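PDB 4R29: cysteine S-methyltransferase NleE, which probably methylates a zinc-finger cysteine of the host proteins TAB2 and TAB3 with S-adenosyl-L-methionine, which shuts down NF-kappa-B signalling. Local coordinates for residues V114-L122 against N141-V149. The protein carries 1 engineered substitution. Residues are numbered along the deposited sequence; the frame is centred on the assembly and turned at random.
Sequences VDSLYNPDL and NDFLYIVVV
Leu117 lies flat over one face of the Tyr145 ring, the two side chains crossing at about a right angle. Its CG sits 3.8 Å from the ring centroid and only 12° off the normal, the signature of a CH-pi contact. Both methyls share the face: CD1 stands 3.7 Å from Tyr145 CZ, while CD2 of Leu117 lies against Tyr145 CG. Tyr145 and Val114 leave the sheet on the same face, and chi1 (-71°) puts Tyr145 CG anti to the carbonyl carbon, presenting the ring to Leu117.

At the base of these side chains the backbones close an antiparallel hydrogen-bonded pair, Val114 N to Tyr145 O and Tyr145 N to Val114 O, each 3.0 Å. Val114 O also meets the CD1 methyl of Leu144, at 3.4 Å.

Further along the strand, Leu122 swings CG anti to its backbone N (chi1 170°), which brings CD1 against both methyls of Val147, 3.8 Å from CG1. Val114 CG2 touches both Tyr145 CB and Val147 CG2, and Ile26 of helix 22-26 touches Leu122 as well.

Past the bridge direct backbone bonding stops, yet the backbones stay close: Asp115 CB touches Leu144 CD1, and a water donates to Asp115 O and Phe143 O, joining two carbonyls that cannot bond each other. Asn141 OD1, over the Phe143 ring, accepts from opposite faces of its amide plane: the bond from Phe143 N closes an Asx turn and that from Leu144 N an Asx motif, just before the strand.

The two backbone bonds fix the register at the last pair, Val114 with Tyr145; strands 109-114 and 145-151 go on pairing through Val147 with Phe112. Aliphatic carbon against ring and methyls seats the outgoing loop and helix 120-125 on this sheet. Val147's side chain lies about 6 Å from that of Gln111, which binds S-adenosyl-L-methionine, and about 9 Å from the cofactor, near the pocket without touching its ligand.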
ATOM      1  N   VAL A 114      -4.372   2.501   3.820  1.00 24.64           N
ATOM      2  CA  VAL A 114      -4.896   2.478   5.176  1.00 29.94           C
ATOM      3  C   VAL A 114      -5.663   3.768   5.435  1.00 28.32           C
ATOM      4  O   VAL A 114      -5.304   4.817   4.905  1.00 26.71           O
ATOM      5  CB  VAL A 114      -3.783   2.258   6.230  1.00 26.36           C
ATOM      6  CG1 VAL A 114      -3.151   0.893   6.049  1.00 25.61           C
ATOM      7  CG2 VAL A 114      -2.724   3.353   6.139  1.00 25.71           C
ATOM      8  N   ASP A 115      -6.726   3.676   6.229  1.00 25.46           N
ATOM      9  CA  ASP A 115      -7.505   4.864   6.600  1.00 35.28           C
ATOM     10  C   ASP A 115      -6.964   5.510   7.883  1.00 32.74           C
ATOM     11  O   ASP A 115      -7.530   6.486   8.386  1.00 30.93           O
ATOM     12  CB  ASP A 115      -9.013   4.547   6.724  1.00 28.76           C
ATOM     13  CG  ASP A 115      -9.318   3.509   7.796  1.00 35.14           C
ATOM     14  OD1 ASP A 115      -8.519   3.366   8.750  1.00 33.79           O
ATOM     15  OD2 ASP A 115     -10.369   2.836   7.684  1.00 42.62           O
ATOM     16  N   SER A 116      -5.863   4.957   8.390  1.00 30.64           N
ATOM     17  CA  SER A 116      -5.221   5.451   9.601  1.00 25.53           C
ATOM     18  C   SER A 116      -3.786   4.958   9.742  1.00 28.93           C
ATOM     19  O   SER A 116      -3.514   3.757   9.640  1.00 24.59           O
ATOM     20  CB  SER A 116      -6.014   5.025  10.830  1.00 27.75           C
ATOM     21  OG  SER A 116      -5.263   5.281  12.003  1.00 32.48           O
ATOM     22  N   LEU A 117      -2.868   5.887   9.993  1.00 31.03           N
ATOM     23  CA  LEU A 117      -1.478   5.525  10.249  1.00 27.30           C
ATOM     24  C   LEU A 117      -1.311   4.714  11.547  1.00 28.76           C
ATOM     25  O   LEU A 117      -0.202   4.321  11.886  1.00 26.57           O
ATOM     26  CB  LEU A 117      -0.576   6.761  10.245  1.00 25.77           C
ATOM     27  CG  LEU A 117      -0.324   7.389   8.869  1.00 30.78           C
ATOM     28  CD1 LEU A 117       0.558   8.647   8.967  1.00 30.30           C
ATOM     29  CD2 LEU A 117       0.267   6.359   7.898  1.00 26.32           C
ATOM     30  N   TYR A 118      -2.421   4.457  12.247  1.00 31.48           N
ATOM     31  CA  TYR A 118      -2.429   3.606  13.449  1.00 31.43           C
ATOM     32  C   TYR A 118      -2.969   2.210  13.183  1.00 29.68           C
ATOM     33  O   TYR A 118      -3.157   1.413  14.109  1.00 31.03           O
ATOM     34  CB  TYR A 118      -3.179   4.277  14.611  1.00 32.56           C
ATOM     35  CG  TYR A 118      -2.453   5.513  15.070  1.00 35.62           C
ATOM     36  CD1 TYR A 118      -1.420   5.428  15.996  1.00 33.29           C
ATOM     37  CD2 TYR A 118      -2.750   6.760  14.525  1.00 35.80           C
ATOM     38  CE1 TYR A 118      -0.731   6.552  16.392  1.00 37.90           C
ATOM     39  CE2 TYR A 118      -2.057   7.892  14.913  1.00 37.59           C
ATOM     40  CZ  TYR A 118      -1.049   7.782  15.847  1.00 39.19           C
ATOM     41  OH  TYR A 118      -0.358   8.903  16.246  1.00 47.72           O
ATOM     42  N   ASN A 119      -3.198   1.916  11.909  1.00 26.32           N
ATOM     43  CA  ASN A 119      -3.566   0.576  11.510  1.00 24.89           C
ATOM     44  C   ASN A 119      -2.595  -0.444  12.099  1.00 25.01           C
ATOM     45  O   ASN A 119      -1.399  -0.368  11.842  1.00 21.97           O
ATOM     46  CB  ASN A 119      -3.578   0.462   9.989  1.00 24.57           C
ATOM     47  CG  ASN A 119      -4.124  -0.861   9.517  1.00 24.85           C
ATOM     48  OD1 ASN A 119      -5.343  -1.054   9.449  1.00 29.40           O
ATOM     49  ND2 ASN A 119      -3.231  -1.787   9.193  1.00 22.62           N
ATOM     50  N   PRO A 120      -3.116  -1.394  12.903  1.00 25.68           N
ATOM     51  CA  PRO A 120      -2.332  -2.459  13.534  1.00 25.89           C
ATOM     52  C   PRO A 120      -1.560  -3.347  12.555  1.00 22.84           C
ATOM     53  O   PRO A 120      -0.415  -3.665  12.847  1.00 22.72           O
ATOM     54  CB  PRO A 120      -3.395  -3.269  14.281  1.00 27.92           C
ATOM     55  CG  PRO A 120      -4.421  -2.258  14.621  1.00 30.59           C
ATOM     56  CD  PRO A 120      -4.490  -1.356  13.422  1.00 25.01           C
ATOM     57  N   ASP A 121      -2.167  -3.738  11.436  1.00 20.65           N
ATOM     58  CA  ASP A 121      -1.483  -4.554  10.431  1.00 21.83           C
ATOM     59  C   ASP A 121      -0.252  -3.834   9.889  1.00 22.81           C
ATOM     60  O   ASP A 121       0.791  -4.433   9.678  1.00 21.46           O
ATOM     61  CB  ASP A 121      -2.418  -4.860   9.255  1.00 19.69           C
ATOM     62  CG  ASP A 121      -3.381  -5.976   9.550  1.00 24.82           C
ATOM     63  OD1 ASP A 121      -3.359  -6.509  10.674  1.00 25.81           O
ATOM     64  OD2 ASP A 121      -4.164  -6.327   8.651  1.00 27.86           O
ATOM     65  N   LEU A 122      -0.402  -2.544   9.622  1.00 22.98           N
ATOM     66  CA  LEU A 122       0.681  -1.765   9.055  1.00 25.38           C
ATOM     67  C   LEU A 122       1.863  -1.792  10.031  1.00 23.89           C
ATOM     68  O   LEU A 122       3.013  -1.950   9.623  1.00 21.36           O
ATOM     69  CB  LEU A 122       0.213  -0.325   8.763  1.00 20.28           C
ATOM     70  CG  LEU A 122       1.308   0.686   8.393  1.00 25.27           C
ATOM     71  CD1 LEU A 122       2.124   0.199   7.171  1.00 18.94           C
ATOM     72  CD2 LEU A 122       0.767   2.135   8.186  1.00 19.90           C
ATOM     73  N   ASN A 141      -6.990  12.810  -1.225  1.00 42.85           N
ATOM     74  CA  ASN A 141      -7.699  12.281  -0.069  1.00 39.14           C
ATOM     75  C   ASN A 141      -7.054  12.769   1.218  1.00 42.32           C
ATOM     76  O   ASN A 141      -5.825  12.852   1.321  1.00 43.25           O
ATOM     77  CB  ASN A 141      -7.770  10.751  -0.117  1.00 42.00           C
ATOM     78  CG  ASN A 141      -8.671  10.164   0.968  1.00 39.83           C
ATOM     79  OD1 ASN A 141      -8.293  10.091   2.136  1.00 43.02           O
ATOM     80  ND2 ASN A 141      -9.856   9.719   0.576  1.00 39.00           N
ATOM     81  N   ASP A 142      -7.898  13.093   2.192  1.00 43.37           N
ATOM     82  CA  ASP A 142      -7.467  13.742   3.424  1.00 41.32           C
ATOM     83  C   ASP A 142      -6.968  12.795   4.514  1.00 42.45           C
ATOM     84  O   ASP A 142      -6.200  13.195   5.383  1.00 45.14           O
ATOM     85  CB  ASP A 142      -8.605  14.580   3.995  1.00 38.80           C
ATOM     86  CG  ASP A 142      -8.147  15.951   4.388  1.00 49.68           C
ATOM     87  OD1 ASP A 142      -7.056  16.354   3.913  1.00 49.43           O
ATOM     88  OD2 ASP A 142      -8.870  16.626   5.161  1.00 57.81           O
ATOM     89  N   PHE A 143      -7.410  11.551   4.489  1.00 36.28           N
ATOM     90  CA  PHE A 143      -7.072  10.659   5.591  1.00 41.25           C
ATOM     91  C   PHE A 143      -6.341   9.404   5.145  1.00 37.71           C
ATOM     92  O   PHE A 143      -5.704   8.740   5.953  1.00 33.34           O
ATOM     93  CB  PHE A 143      -8.321  10.291   6.401  1.00 41.63           C
ATOM     94  CG  PHE A 143      -9.435   9.687   5.581  1.00 40.98           C
ATOM     95  CD1 PHE A 143      -9.459   8.323   5.314  1.00 41.13           C
ATOM     96  CD2 PHE A 143     -10.467  10.478   5.098  1.00 43.55           C
ATOM     97  CE1 PHE A 143     -10.489   7.757   4.562  1.00 41.54           C
ATOM     98  CE2 PHE A 143     -11.504   9.921   4.345  1.00 49.73           C
ATOM     99  CZ  PHE A 143     -11.514   8.559   4.078  1.00 44.38           C
ATOM    100  N   LEU A 144      -6.437   9.097   3.855  1.00 34.90           N
ATOM    101  CA  LEU A 144      -5.903   7.866   3.304  1.00 29.19           C
ATOM    102  C   LEU A 144      -4.399   7.949   3.037  1.00 30.63           C
ATOM    103  O   LEU A 144      -3.893   8.959   2.539  1.00 26.74           O
ATOM    104  CB  LEU A 144      -6.639   7.527   2.008  1.00 32.82           C
ATOM    105  CG  LEU A 144      -7.512   6.272   1.991  1.00 36.34           C
ATOM    106  CD1 LEU A 144      -8.084   5.961   3.368  1.00 37.94           C
ATOM    107  CD2 LEU A 144      -8.617   6.399   0.946  1.00 37.29           C
ATOM    108  N   TYR A 145      -3.692   6.879   3.389  1.00 28.29           N
ATOM    109  CA  TYR A 145      -2.274   6.741   3.057  1.00 29.56           C
ATOM    110  C   TYR A 145      -2.033   5.512   2.189  1.00 24.78           C
ATOM    111  O   TYR A 145      -2.629   4.471   2.410  1.00 24.35           O
ATOM    112  CB  TYR A 145      -1.431   6.659   4.326  1.00 22.96           C
ATOM    113  CG  TYR A 145      -1.368   7.966   5.048  1.00 28.01           C
ATOM    114  CD1 TYR A 145      -2.405   8.371   5.880  1.00 28.23           C
ATOM    115  CD2 TYR A 145      -0.286   8.821   4.873  1.00 30.82           C
ATOM    116  CE1 TYR A 145      -2.359   9.589   6.527  1.00 31.41           C
ATOM    117  CE2 TYR A 145      -0.228  10.039   5.525  1.00 31.45           C
ATOM    118  CZ  TYR A 145      -1.268  10.418   6.349  1.00 32.01           C
ATOM    119  OH  TYR A 145      -1.210  11.633   7.001  1.00 39.23           O
ATOM    120  N   ILE A 146      -1.172   5.653   1.189  1.00 28.46           N
ATOM    121  CA  ILE A 146      -0.730   4.523   0.381  1.00 23.83           C
ATOM    122  C   ILE A 146       0.433   3.812   1.081  1.00 24.17           C
ATOM    123  O   ILE A 146       1.351   4.459   1.592  1.00 22.35           O
ATOM    124  CB  ILE A 146      -0.238   4.992  -1.013  1.00 25.27           C
ATOM    125  CG1 ILE A 146      -1.293   5.851  -1.700  1.00 24.99           C
ATOM    126  CG2 ILE A 146       0.156   3.800  -1.886  1.00 22.38           C
ATOM    127  CD1 ILE A 146      -2.476   5.084  -2.123  1.00 26.12           C
ATOM    128  N   VAL A 147       0.392   2.482   1.090  1.00 23.97           N
ATOM    129  CA  VAL A 147       1.513   1.683   1.566  1.00 17.34           C
ATOM    130  C   VAL A 147       2.051   0.788   0.469  1.00 16.06           C
ATOM    131  O   VAL A 147       1.332  -0.046  -0.087  1.00 19.14           O
ATOM    132  CB  VAL A 147       1.125   0.811   2.774  1.00 18.90           C
ATOM    133  CG1 VAL A 147       2.371   0.131   3.356  1.00 15.56           C
ATOM    134  CG2 VAL A 147       0.388   1.655   3.827  1.00 16.17           C
ATOM    135  N   VAL A 148       3.325   0.968   0.151  1.00 17.61           N
ATOM    136  CA  VAL A 148       4.014   0.102  -0.792  1.00 18.04           C
ATOM    137  C   VAL A 148       4.930  -0.833  -0.001  1.00 18.00           C
ATOM    138  O   VAL A 148       5.938  -0.401   0.579  1.00 17.74           O
ATOM    139  CB  VAL A 148       4.856   0.920  -1.813  1.00 20.44           C
ATOM    140  CG1 VAL A 148       5.529   0.006  -2.834  1.00 15.76           C
ATOM    141  CG2 VAL A 148       3.987   1.962  -2.534  1.00 18.28           C
ATOM    142  N   VAL A 149       4.569  -2.113   0.029  1.00 16.25           N
ATOM    143  CA  VAL A 149       5.314  -3.108   0.797  1.00 17.65           C
ATOM    144  C   VAL A 149       6.172  -3.979  -0.145  1.00 18.58           C
ATOM    145  O   VAL A 149       5.688  -4.457  -1.177  1.00 17.23           O
ATOM    146  CB  VAL A 149       4.346  -3.972   1.672  1.00 20.23           C
ATOM    147  CG1 VAL A 149       3.270  -4.624   0.805  1.00 16.98           C
ATOM    148  CG2 VAL A 149       5.111  -5.030   2.510  1.00 18.64           C
TER
HETATM  149  O   HOH W   1      -5.874   8.998   8.561  1.00 33.50           O